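Local coordinates for protein alpha-1,3-glucanase (Paenibacillus glycanilyticus, PDB 6K0P) that probably hydrolyses alpha-1,3-glucan as a family 87 glycoside hydrolase, using a catalytic domain that joins an antiparallel beta domain to a parallel beta-helix, at residues 19-24 with 346-351; 138-143 with 300-305. The protein carries 1 engineered substitution. All coordinates share one frame; numbering follows the deposited sequence.

In the fold
The chain begins with strand 20-23, which joins the antiparallel sheet of the N-terminal beta domain. It later adds strand 137-143, which carries segment 138-143, to the same domain. From strand 187-189 on it winds into the right-handed parallel beta-helix. There strand 297-304 closes contact 2, and strand 343-350 closes contact 1, the wider loop. Contact 2 lies wholly within the span of contact 1. Both contacts pack the N-terminal beta domain against the beta-helix, with centres about 11 Å apart. They meet in a salt bridge: Arg350 NH2 of contact 1 lies 2.8 Å from Asp138 OD2 of contact 2.

Contact 1 of 2, residues 19-24 with 346-351; sequences FTIMEA and NNYARG. With CA (calcium ion), chain J.
The interface between the N-terminal beta domain and the parallel beta-helix runs through an edge-to-face aromatic pair. Phe19, at the start of segment 19-24, turns its ring edge to one face of Tyr348 on strand 343-350. The centroids are 5.0 Å apart and the planes stand at 86°. Phe19 CZ leads, 3.7 Å from Tyr348 CG and set toward the rim of the tyrosine ring. With chi1 at 173°, the ring of Tyr348 swings away from its own backbone N and out toward the N-terminal domain. In one of its two conformers, so with some doubt, Ile21 CD1 comes 3.5 Å from Tyr348 CE2. The hydroxyl accepts a bent hydrogen bond from Arg350 NH1, 2.9 Å from Tyr348 OH and tilted out of the guanidinium plane. Arg350 also forms salt bridges to Glu171 and Asp138, both of the N-terminal domain. Replacing Tyr348 by an alanine would probably leave the Phe19 edge without the face it meets and Arg350 NH1 without that acceptor. Beyond Ile21 the strand reaches the calcium site. Ser50, Ser53, Glu25 and Asp168 also bind that ion, and Glu23 OE1 binds it at 2.3 Å.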
ATOM      1  N   PHE A  19      13.664   5.466  -7.027  1.00 11.23           N
ATOM      2  CA  PHE A  19      12.997   6.730  -7.263  1.00 11.29           C
ATOM      3  C   PHE A  19      12.943   7.541  -5.979  1.00 13.95           C
ATOM      4  O   PHE A  19      12.944   6.994  -4.870  1.00 14.53           O
ATOM      5  CB  PHE A  19      11.592   6.528  -7.841  1.00 11.70           C
ATOM      6  CG  PHE A  19      10.745   5.547  -7.085  1.00 10.92           C
ATOM      7  CD1 PHE A  19       9.960   5.961  -6.017  1.00 16.63           C
ATOM      8  CD2 PHE A  19      10.700   4.219  -7.468  1.00 13.41           C
ATOM      9  CE1 PHE A  19       9.161   5.050  -5.333  1.00 17.28           C
ATOM     10  CE2 PHE A  19       9.904   3.306  -6.790  1.00 15.52           C
ATOM     11  CZ  PHE A  19       9.137   3.724  -5.721  1.00 17.14           C
ATOM     12  N   THR A  20      12.934   8.859  -6.150  1.00 12.96           N
ATOM     13  CA  THR A  20      12.788   9.826  -5.073  1.00 11.19           C
ATOM     14  C   THR A  20      11.380  10.400  -5.151  1.00 12.24           C
ATOM     15  O   THR A  20      10.885  10.695  -6.242  1.00 13.47           O
ATOM     16  CB  THR A  20      13.800  10.958  -5.266  1.00 13.53           C
ATOM     17  OG1 THR A  20      15.125  10.414  -5.218  1.00 16.05           O
ATOM     18  CG2 THR A  20      13.660  12.027  -4.180  1.00 15.67           C
ATOM     19  N   ILE A  21      10.729  10.540  -3.999  1.00 12.30           N
ATOM     20  CA  ILE A  21       9.391  11.115  -3.918  0.52 12.83           C
ATOM     21  C   ILE A  21       9.501  12.546  -3.418  1.00 12.52           C
ATOM     22  O   ILE A  21      10.095  12.805  -2.363  1.00 14.07           O
ATOM     23  CB  ILE A  21       8.488  10.288  -2.993  0.52 13.58           C
ATOM     24  CG1 ILE A  21       8.289   8.891  -3.575  0.52 17.50           C
ATOM     25  CG2 ILE A  21       7.158  11.015  -2.770  0.52 15.22           C
ATOM     26  CD1 ILE A  21       7.662   7.940  -2.617  0.52 15.80           C
ATOM     27  N   MET A  22       8.919  13.482  -4.164  1.00 10.92           N
ATOM     28  CA  MET A  22       8.947  14.887  -3.775  1.00 10.93           C
ATOM     29  C   MET A  22       7.535  15.444  -3.746  1.00 11.28           C
ATOM     30  O   MET A  22       6.800  15.338  -4.734  1.00 12.06           O
ATOM     31  CB  MET A  22       9.833  15.685  -4.730  1.00 15.05           C
ATOM     32  CG  MET A  22      11.260  15.135  -4.750  1.00 19.24           C
ATOM     33  SD  MET A  22      12.432  16.307  -5.429  1.00 24.02           S
ATOM     34  CE  MET A  22      11.824  16.421  -7.087  1.00 16.86           C
ATOM     35  N   GLU A  23       7.148  16.027  -2.612  1.00 11.45           N
ATOM     36  CA  GLU A  23       5.809  16.587  -2.480  1.00  9.88           C
ATOM     37  C   GLU A  23       5.729  17.925  -3.200  1.00 10.15           C
ATOM     38  O   GLU A  23       6.620  18.773  -3.072  1.00 11.09           O
ATOM     39  CB  GLU A  23       5.456  16.787  -1.003  1.00 10.56           C
ATOM     40  CG  GLU A  23       5.417  15.501  -0.183  1.00 12.21           C
ATOM     41  CD  GLU A  23       4.237  14.604  -0.521  1.00 12.75           C
ATOM     42  OE1 GLU A  23       3.345  15.020  -1.298  1.00 10.55           O
ATOM     43  OE2 GLU A  23       4.210  13.468   0.001  1.00 13.56           O
ATOM     44  N   ALA A  24       4.641  18.122  -3.952  1.00  8.95           N
ATOM     45  CA  ALA A  24       4.484  19.365  -4.701  1.00 10.44           C
ATOM     46  C   ALA A  24       4.453  20.567  -3.771  1.00 10.95           C
ATOM     47  O   ALA A  24       5.029  21.621  -4.085  1.00 10.79           O
ATOM     48  CB  ALA A  24       3.194  19.314  -5.519  1.00 11.20           C
ATOM     49  N   ASN A 346      11.628  -5.100   0.863  1.00 10.34           N
ATOM     50  CA  ASN A 346      12.011  -3.978   0.016  1.00  9.45           C
ATOM     51  C   ASN A 346      11.001  -3.733  -1.098  1.00 10.79           C
ATOM     52  O   ASN A 346      11.358  -3.578  -2.265  1.00 11.98           O
ATOM     53  CB  ASN A 346      13.435  -4.117  -0.533  1.00 10.62           C
ATOM     54  CG  ASN A 346      14.079  -2.772  -0.764  1.00 11.35           C
ATOM     55  OD1 ASN A 346      14.249  -1.994   0.175  1.00 12.27           O
ATOM     56  ND2 ASN A 346      14.419  -2.471  -2.017  1.00 12.24           N
ATOM     57  N   ASN A 347       9.728  -3.679  -0.716  1.00  9.84           N
ATOM     58  CA  ASN A 347       8.639  -3.396  -1.636  1.00 10.41           C
ATOM     59  C   ASN A 347       7.989  -2.073  -1.262  1.00  9.75           C
ATOM     60  O   ASN A 347       7.904  -1.713  -0.083  1.00 11.00           O
ATOM     61  CB  ASN A 347       7.594  -4.501  -1.588  1.00  9.25           C
ATOM     62  CG  ASN A 347       8.176  -5.856  -1.939  1.00 10.46           C
ATOM     63  OD1 ASN A 347       8.505  -6.113  -3.092  1.00 11.02           O
ATOM     64  ND2 ASN A 347       8.312  -6.728  -0.947  1.00 11.69           N
ATOM     65  N   TYR A 348       7.525  -1.364  -2.284  1.00 10.24           N
ATOM     66  CA  TYR A 348       6.892  -0.060  -2.138  1.00 10.26           C
ATOM     67  C   TYR A 348       5.463  -0.172  -2.638  1.00  9.75           C
ATOM     68  O   TYR A 348       5.234  -0.641  -3.760  1.00 10.58           O
ATOM     69  CB  TYR A 348       7.641   0.989  -2.978  1.00  8.67           C
ATOM     70  CG  TYR A 348       6.960   2.341  -3.031  1.00  9.25           C
ATOM     71  CD1 TYR A 348       5.987   2.621  -3.990  1.00 11.84           C
ATOM     72  CD2 TYR A 348       7.306   3.349  -2.142  1.00 10.57           C
ATOM     73  CE1 TYR A 348       5.355   3.850  -4.039  1.00 11.00           C
ATOM     74  CE2 TYR A 348       6.682   4.587  -2.182  1.00 10.19           C
ATOM     75  CZ  TYR A 348       5.711   4.831  -3.138  1.00 10.78           C
ATOM     76  OH  TYR A 348       5.080   6.063  -3.186  1.00 10.28           O
ATOM     77  N   ALA A 349       4.508   0.266  -1.815  1.00  9.74           N
ATOM     78  CA  ALA A 349       3.104   0.294  -2.197  1.00 10.22           C
ATOM     79  C   ALA A 349       2.565   1.701  -2.011  1.00  9.23           C
ATOM     80  O   ALA A 349       2.827   2.344  -0.990  1.00 10.69           O
ATOM     81  CB  ALA A 349       2.269  -0.671  -1.349  1.00 10.70           C
ATOM     82  N   ARG A 350       1.813   2.175  -3.003  1.00  9.11           N
ATOM     83  CA  ARG A 350       1.094   3.439  -2.878  1.00  9.32           C
ATOM     84  C   ARG A 350      -0.271   3.271  -3.525  1.00  9.45           C
ATOM     85  O   ARG A 350      -0.370   2.785  -4.655  1.00  9.25           O
ATOM     86  CB  ARG A 350       1.845   4.595  -3.556  1.00  9.61           C
ATOM     87  CG  ARG A 350       1.112   5.932  -3.403  1.00  9.92           C
ATOM     88  CD  ARG A 350       1.903   7.076  -4.011  1.00  9.64           C
ATOM     89  NE  ARG A 350       1.905   7.087  -5.480  1.00  8.64           N
ATOM     90  CZ  ARG A 350       3.002   7.161  -6.236  1.00  9.74           C
ATOM     91  NH1 ARG A 350       4.217   7.205  -5.682  1.00 10.97           N
ATOM     92  NH2 ARG A 350       2.890   7.216  -7.555  1.00 10.05           N
ATOM     93  N   GLY A 351      -1.324   3.680  -2.826  1.00  9.10           N
ATOM     94  CA  GLY A 351      -2.651   3.604  -3.404  1.00  9.12           C
ATOM     95  C   GLY A 351      -3.297   2.232  -3.442  1.00  9.54           C
ATOM     96  O   GLY A 351      -4.119   1.969  -4.330  1.00  9.71           O
TER
HETATM   97 CA    CA J2006       1.374  16.148  -1.666  1.00  9.69          CA

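Contact 2 of 2, residues 138-143 with 300-305. With GLC (alpha-D-glucopyranose), chain D.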
ATOM      1  N   ASP A 138      -2.070   8.481 -11.460  1.00  9.32           N
ATOM      2  CA  ASP A 138      -0.672   8.711 -11.794  1.00  8.56           C
ATOM      3  C   ASP A 138      -0.478   8.823 -13.298  1.00 10.03           C
ATOM      4  O   ASP A 138      -1.179   8.180 -14.089  1.00 11.93           O
ATOM      5  CB  ASP A 138       0.216   7.556 -11.317  1.00  8.08           C
ATOM      6  CG  ASP A 138       0.313   7.449  -9.808  1.00  9.66           C
ATOM      7  OD1 ASP A 138      -0.230   8.316  -9.071  1.00  9.96           O
ATOM      8  OD2 ASP A 138       0.947   6.466  -9.359  1.00 10.01           O
ATOM      9  N   ALA A 139       0.515   9.620 -13.684  1.00  8.54           N
ATOM     10  CA  ALA A 139       0.969   9.688 -15.068  1.00  8.65           C
ATOM     11  C   ALA A 139       2.466   9.420 -15.101  1.00  9.69           C
ATOM     12  O   ALA A 139       3.219   9.947 -14.275  1.00 10.75           O
ATOM     13  CB  ALA A 139       0.686  11.071 -15.664  1.00  9.80           C
ATOM     14  N   GLN A 140       2.900   8.602 -16.059  1.00  9.12           N
ATOM     15  CA  GLN A 140       4.290   8.168 -16.172  1.00 10.22           C
ATOM     16  C   GLN A 140       4.908   8.735 -17.445  1.00  9.17           C
ATOM     17  O   GLN A 140       4.282   8.710 -18.510  1.00 11.07           O
ATOM     18  CB  GLN A 140       4.377   6.634 -16.222  1.00 10.75           C
ATOM     19  CG  GLN A 140       3.768   5.906 -15.017  1.00 10.32           C
ATOM     20  CD  GLN A 140       2.247   5.836 -15.053  1.00  9.74           C
ATOM     21  OE1 GLN A 140       1.636   5.826 -16.121  1.00 11.89           O
ATOM     22  NE2 GLN A 140       1.631   5.816 -13.875  1.00 10.19           N
ATOM     23  N   LEU A 141       6.150   9.219 -17.346  1.00  9.72           N
ATOM     24  CA  LEU A 141       6.793   9.856 -18.492  1.00  9.99           C
ATOM     25  C   LEU A 141       8.303   9.690 -18.416  1.00 10.21           C
ATOM     26  O   LEU A 141       8.905   9.937 -17.369  1.00 10.37           O
ATOM     27  CB  LEU A 141       6.458  11.349 -18.518  1.00 10.33           C
ATOM     28  CG  LEU A 141       6.930  12.138 -19.738  1.00 11.30           C
ATOM     29  CD1 LEU A 141       6.145  11.701 -20.952  1.00 12.50           C
ATOM     30  CD2 LEU A 141       6.736  13.643 -19.492  1.00 13.05           C
ATOM     31  N   MET A 142       8.919   9.293 -19.522  1.00 11.62           N
ATOM     32  CA  MET A 142      10.370   9.245 -19.625  0.59 10.31           C
ATOM     33  C   MET A 142      10.828  10.297 -20.622  1.00 10.36           C
ATOM     34  O   MET A 142      10.200  10.494 -21.667  1.00 13.38           O
ATOM     35  CB  MET A 142      10.861   7.859 -20.056  0.59 13.50           C
ATOM     36  CG  MET A 142      12.382   7.736 -20.211  0.59 15.37           C
ATOM     37  SD  MET A 142      12.958   6.020 -20.168  0.59 18.89           S
ATOM     38  CE  MET A 142      11.373   5.218 -19.988  0.59  4.71           C
ATOM     39  N   LEU A 143      11.909  10.996 -20.276  1.00 11.06           N
ATOM     40  CA  LEU A 143      12.512  12.016 -21.120  1.00 12.19           C
ATOM     41  C   LEU A 143      13.796  11.466 -21.726  1.00 13.50           C
ATOM     42  O   LEU A 143      14.409  10.541 -21.192  1.00 13.02           O
ATOM     43  CB  LEU A 143      12.817  13.281 -20.306  1.00 13.29           C
ATOM     44  CG  LEU A 143      11.609  14.007 -19.705  1.00 13.05           C
ATOM     45  CD1 LEU A 143      12.042  15.305 -19.037  1.00 14.61           C
ATOM     46  CD2 LEU A 143      10.556  14.273 -20.775  1.00 13.68           C
ATOM     47  N   ASN A 300      11.453  -6.979  -8.616  1.00 10.73           N
ATOM     48  CA  ASN A 300      11.576  -5.799  -9.482  1.00 10.39           C
ATOM     49  C   ASN A 300      10.465  -5.750 -10.531  1.00 10.84           C
ATOM     50  O   ASN A 300      10.704  -5.501 -11.718  1.00 11.27           O
ATOM     51  CB  ASN A 300      12.964  -5.728 -10.129  1.00  9.81           C
ATOM     52  CG  ASN A 300      13.215  -4.412 -10.865  1.00 10.41           C
ATOM     53  OD1 ASN A 300      12.757  -3.334 -10.441  1.00 11.91           O
ATOM     54  ND2 ASN A 300      13.946  -4.493 -11.978  1.00 11.00           N
ATOM     55  N   ILE A 301       9.237  -6.023 -10.102  1.00 10.05           N
ATOM     56  CA  ILE A 301       8.082  -5.800 -10.960  1.00 10.43           C
ATOM     57  C   ILE A 301       7.258  -4.639 -10.415  1.00 10.17           C
ATOM     58  O   ILE A 301       7.273  -4.330  -9.217  1.00 11.41           O
ATOM     59  CB  ILE A 301       7.228  -7.048 -11.268  1.00 11.81           C
ATOM     60  CG1 ILE A 301       6.375  -7.452 -10.078  1.00 12.05           C
ATOM     61  CG2 ILE A 301       8.114  -8.222 -11.748  1.00 12.75           C
ATOM     62  CD1 ILE A 301       5.291  -8.450 -10.474  1.00 13.58           C
ATOM     63  N   TRP A 302       6.561  -3.968 -11.330  1.00  9.01           N
ATOM     64  CA  TRP A 302       5.745  -2.793 -11.043  1.00  9.65           C
ATOM     65  C   TRP A 302       4.352  -3.113 -11.567  1.00  8.59           C
ATOM     66  O   TRP A 302       4.183  -3.375 -12.761  1.00  9.48           O
ATOM     67  CB  TRP A 302       6.379  -1.599 -11.764  1.00  9.69           C
ATOM     68  CG  TRP A 302       5.622  -0.289 -11.836  1.00  9.30           C
ATOM     69  CD1 TRP A 302       4.382   0.014 -11.333  1.00 10.53           C
ATOM     70  CD2 TRP A 302       6.099   0.900 -12.471  1.00 11.14           C
ATOM     71  NE1 TRP A 302       4.063   1.327 -11.626  1.00  9.29           N
ATOM     72  CE2 TRP A 302       5.101   1.884 -12.334  1.00 10.90           C
ATOM     73  CE3 TRP A 302       7.279   1.223 -13.152  1.00 13.64           C
ATOM     74  CZ2 TRP A 302       5.247   3.170 -12.853  1.00 11.04           C
ATOM     75  CZ3 TRP A 302       7.421   2.501 -13.670  1.00 13.70           C
ATOM     76  CH2 TRP A 302       6.411   3.459 -13.516  1.00 12.24           C
ATOM     77  N   VAL A 303       3.367  -3.174 -10.669  1.00  9.29           N
ATOM     78  CA  VAL A 303       2.021  -3.629 -11.002  0.65  9.40           C
ATOM     79  C   VAL A 303       1.017  -2.563 -10.577  1.00  9.62           C
ATOM     80  O   VAL A 303       1.117  -2.021  -9.469  1.00  9.52           O
ATOM     81  CB  VAL A 303       1.727  -4.973 -10.299  0.65 12.36           C
ATOM     82  CG1 VAL A 303       0.336  -5.463 -10.596  0.65 10.88           C
ATOM     83  CG2 VAL A 303       2.755  -6.013 -10.713  0.65 13.95           C
ATOM     84  N   GLU A 304       0.052  -2.279 -11.452  1.00  8.31           N
ATOM     85  CA  GLU A 304      -1.013  -1.317 -11.189  1.00  8.24           C
ATOM     86  C   GLU A 304      -2.340  -1.815 -11.735  1.00  9.35           C
ATOM     87  O   GLU A 304      -2.388  -2.568 -12.710  1.00  8.97           O
ATOM     88  CB  GLU A 304      -0.755   0.055 -11.830  1.00 10.32           C
ATOM     89  CG  GLU A 304       0.577   0.655 -11.414  1.00  9.05           C
ATOM     90  CD  GLU A 304       0.607   2.177 -11.434  1.00  8.84           C
ATOM     91  OE1 GLU A 304      -0.464   2.833 -11.535  1.00 10.03           O
ATOM     92  OE2 GLU A 304       1.723   2.733 -11.313  1.00 10.21           O
ATOM     93  N   HIS A 305      -3.426  -1.370 -11.100  1.00  9.62           N
ATOM     94  CA  HIS A 305      -4.772  -1.531 -11.663  1.00 10.32           C
ATOM     95  C   HIS A 305      -5.182  -2.994 -11.766  1.00  9.54           C
ATOM     96  O   HIS A 305      -5.888  -3.391 -12.701  1.00 10.15           O
ATOM     97  CB  HIS A 305      -4.940  -0.770 -12.983  1.00  9.65           C
ATOM     98  CG  HIS A 305      -4.534   0.664 -12.881  1.00  9.76           C
ATOM     99  ND1 HIS A 305      -3.851   1.322 -13.882  1.00 10.62           N
ATOM    100  CD2 HIS A 305      -4.702   1.559 -11.881  1.00 11.28           C
ATOM    101  CE1 HIS A 305      -3.614   2.566 -13.498  1.00 11.27           C
ATOM    102  NE2 HIS A 305      -4.119   2.735 -12.288  1.00 10.07           N
TER
HETATM  103  C1  GLC D   1       1.508   3.504 -21.983  1.00 23.91           C
HETATM  104  C2  GLC D   1       0.090   3.870 -21.595  1.00 24.29           C
HETATM  105  C3  GLC D   1      -0.216   5.372 -21.523  1.00 21.51           C
HETATM  106  C4  GLC D   1       0.929   6.056 -20.849  1.00 21.82           C
HETATM  107  C5  GLC D   1       2.165   5.773 -21.649  1.00 21.95           C
HETATM  108  C6  GLC D   1       3.378   6.545 -21.148  1.00 20.77           C
HETATM  109  O1  GLC D   1       1.635   3.576 -23.323  1.00 21.72           O
HETATM  110  O2  GLC D   1      -0.797   3.190 -22.444  1.00 23.33           O
HETATM  111  O3  GLC D   1      -1.268   5.569 -20.617  1.00 19.87           O
HETATM  112  O4  GLC D   1       0.689   7.433 -20.843  1.00 19.15           O
HETATM  113  O5  GLC D   1       2.432   4.418 -21.442  1.00 23.97           O
HETATM  114  O6  GLC D   1       3.703   6.294 -19.803  1.00 20.69           O
HETATM  115  O   HOH W   1       2.602   5.122 -11.072  1.00 10.48           O
HETATM  116  O   HOH W   2      -1.254   4.907 -13.063  1.00 10.82           O
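Asp138 and Gln140 of the N-terminal beta domain face Trp302 and Glu304 of the beta-helix across a water-bridged, buried interface. Asp138 comes first. Its OD2 is 4.3 Å from Glu304 OE2, a close approach of like charges. A water between them donates to both carboxylates, at 2.7 Å to Asp138 OD2 and 2.6 Å to Glu304 OE2. The salt bridge from Arg350 to Asp138 OD2 probably offsets part of the negative charge.

Gln140 follows on the same side of the strand. The bend of its chain at chi2 turns the amide toward Glu304, while CG itself rests obliquely against the indole, 3.8 Å from Trp302 CZ2. The amide plane stands at 89° to the Glu304 carboxylate. NE2 reaches that carboxylate through water, donating to the water shared with Asp138 and to a second one, which is hydrogen-bonded to Glu304 OE1. Trp302 NE1 gives Glu304 OE2 a nearly straight bond of 2.7 Å (166°). The oxygen lies in the indole plane and accepts through its anti lone pair. With the bond from Asn327 ND2 to Glu304 OE1, both carboxylate oxygens are held.

The backbone of Gln140 belongs to a glycan pocket seen in this structure. A glucose O6 donates to Gln140 O at 2.8 Å, and Glu218 OE2 is hydrogen-bonded to the same sugar.

The axes of 138-143 and 301-304 come within 11.9 Å, their directions 141° apart; they are not paired in a sheet. Strand 137-143 pairs with strand 72-80 in its own sheet, and strand 297-304 lies between strands 271-274 and 319-326 of the beta-helix.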